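Local coordinates for protein chitinase (Thermococcus chitonophagus, PDB 5XSW) that probably hydrolyses internal glycosidic bonds of chitin, and holds a chito-oligosaccharide in the crystal, at residues G107-Y112 / L306-V311. Sequence-based numbering, arbitrary orientation.
Sequences GESIIY and LLYAAV
Ile110 packs over one face of the Tyr308 ring, its side chain crossing the ring obliquely, and this is where the loop 107-112 and the last turns of helix 288-311 pack tightly. Its CA sits over the ring in a CH-pi contact, 3.7 Å from the centroid and 23° off the ring normal. With CG1 anti to the backbone N (chi1 -175°), that atom lies above the same face, offset toward the rim and 3.5 Å from Tyr308 CE2, while CD1 lies just past the rim beside CD2. The apolar CA-H and CG1 of Ile110 suit the ring face; a tyrosine also suits this buried place because its hydroxyl can meet polar groups at the far end. There Tyr308 OH bonds Asn316 OD1 of helix 313-321, and Ile111 N adds a second, weaker hydrogen bond to the OH (3.4 Å, 161°); Asn316 ND2 binds Ser109 O. At the root of the ring Gly107, which opens the type I turn, brings its CA to 4.1 Å from Tyr308 CB; glycine fits because a CB here would collide with that CB. The looser side is that of Ser109, whose OG stays 4.0 Å from Tyr308 CE1 and makes a weak hydrogen bond to Asp313, and of exposed Glu108, whose CB points away from the helix and whose carboxylate bonds His103. A type I turn and the extended chain after it are thus packed on the C-terminal end of helix 288-311, joining the beta-rich N-terminal part to the mainly helical, glycan-binding part.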
# COMPACT_ATOMS: atom_id res chain seq x y z
N GLY A 107 -8.26 10.79 -16.12
CA GLY A 107 -8.41 10.84 -17.58
C GLY A 107 -9.80 11.32 -17.88
O GLY A 107 -10.77 10.68 -17.48
N GLU A 108 -9.91 12.43 -18.59
CA GLU A 108 -11.22 13.01 -18.91
C GLU A 108 -12.03 12.09 -19.86
O GLU A 108 -13.25 12.12 -19.87
CB GLU A 108 -11.00 14.42 -19.54
CG GLU A 108 -10.38 15.40 -18.52
CD GLU A 108 -9.98 16.77 -19.10
OE1 GLU A 108 -10.11 16.94 -20.32
OE2 GLU A 108 -9.53 17.65 -18.32
N SER A 109 -11.36 11.26 -20.64
CA SER A 109 -12.06 10.43 -21.63
C SER A 109 -12.31 8.97 -21.19
O SER A 109 -12.57 8.08 -22.02
CB SER A 109 -11.25 10.44 -22.92
OG SER A 109 -10.03 9.75 -22.74
N ILE A 110 -12.20 8.70 -19.90
CA ILE A 110 -12.31 7.31 -19.49
C ILE A 110 -13.66 6.78 -19.84
O ILE A 110 -14.71 7.47 -19.64
CB ILE A 110 -12.01 7.16 -17.95
CG1 ILE A 110 -12.02 5.69 -17.58
CG2 ILE A 110 -13.00 7.96 -17.10
CD1 ILE A 110 -11.17 5.45 -16.20
N ILE A 111 -13.67 5.58 -20.40
CA ILE A 111 -14.93 4.95 -20.81
C ILE A 111 -15.54 4.05 -19.74
O ILE A 111 -14.90 3.06 -19.33
CB ILE A 111 -14.76 4.11 -22.09
CG1 ILE A 111 -14.29 5.00 -23.28
CG2 ILE A 111 -16.11 3.31 -22.42
CD1 ILE A 111 -13.76 4.14 -24.44
N TYR A 112 -16.74 4.40 -19.26
CA TYR A 112 -17.47 3.53 -18.34
C TYR A 112 -18.80 3.17 -19.03
O TYR A 112 -19.72 3.95 -18.99
CB TYR A 112 -17.74 4.21 -16.99
CG TYR A 112 -16.51 4.16 -16.09
CD1 TYR A 112 -16.03 2.91 -15.64
CD2 TYR A 112 -15.82 5.31 -15.74
CE1 TYR A 112 -14.84 2.83 -14.82
CE2 TYR A 112 -14.65 5.25 -14.93
CZ TYR A 112 -14.20 3.98 -14.47
OH TYR A 112 -13.07 3.92 -13.68
N LEU A 306 -5.33 4.90 -13.32
CA LEU A 306 -3.96 5.43 -13.29
C LEU A 306 -3.42 5.56 -14.75
O LEU A 306 -2.74 6.55 -15.10
CB LEU A 306 -3.03 4.49 -12.49
CG LEU A 306 -1.56 4.88 -12.46
CD1 LEU A 306 -1.32 6.19 -11.75
CD2 LEU A 306 -0.80 3.72 -11.75
N LEU A 307 -3.64 4.52 -15.54
CA LEU A 307 -3.20 4.54 -16.94
C LEU A 307 -3.83 5.76 -17.64
O LEU A 307 -3.15 6.56 -18.29
CB LEU A 307 -3.55 3.24 -17.63
CG LEU A 307 -2.56 2.10 -17.24
CD1 LEU A 307 -3.05 0.72 -17.59
CD2 LEU A 307 -1.12 2.30 -17.78
N TYR A 308 -5.14 5.87 -17.54
CA TYR A 308 -5.84 7.00 -18.15
C TYR A 308 -5.32 8.32 -17.68
O TYR A 308 -5.19 9.25 -18.50
CB TYR A 308 -7.34 6.94 -17.87
CG TYR A 308 -8.19 6.18 -18.90
CD1 TYR A 308 -8.60 6.81 -20.10
CD2 TYR A 308 -8.66 4.90 -18.64
CE1 TYR A 308 -9.44 6.16 -21.02
CE2 TYR A 308 -9.53 4.22 -19.54
CZ TYR A 308 -9.90 4.90 -20.75
OH TYR A 308 -10.74 4.27 -21.65
N ALA A 309 -5.08 8.47 -16.37
CA ALA A 309 -4.59 9.76 -15.83
C ALA A 309 -3.24 10.13 -16.40
O ALA A 309 -2.89 11.32 -16.47
CB ALA A 309 -4.48 9.74 -14.31
N ALA A 310 -2.46 9.12 -16.74
CA ALA A 310 -1.10 9.36 -17.22
C ALA A 310 -1.05 9.59 -18.72
O ALA A 310 -0.22 10.32 -19.19
CB ALA A 310 -0.18 8.17 -16.90
N VAL A 311 -1.85 8.85 -19.48
CA VAL A 311 -1.64 8.89 -20.94
C VAL A 311 -2.82 9.57 -21.69
O VAL A 311 -2.73 9.81 -22.90
CB VAL A 311 -1.38 7.49 -21.52
CG1 VAL A 311 -0.27 6.80 -20.72
CG2 VAL A 311 -2.62 6.66 -21.53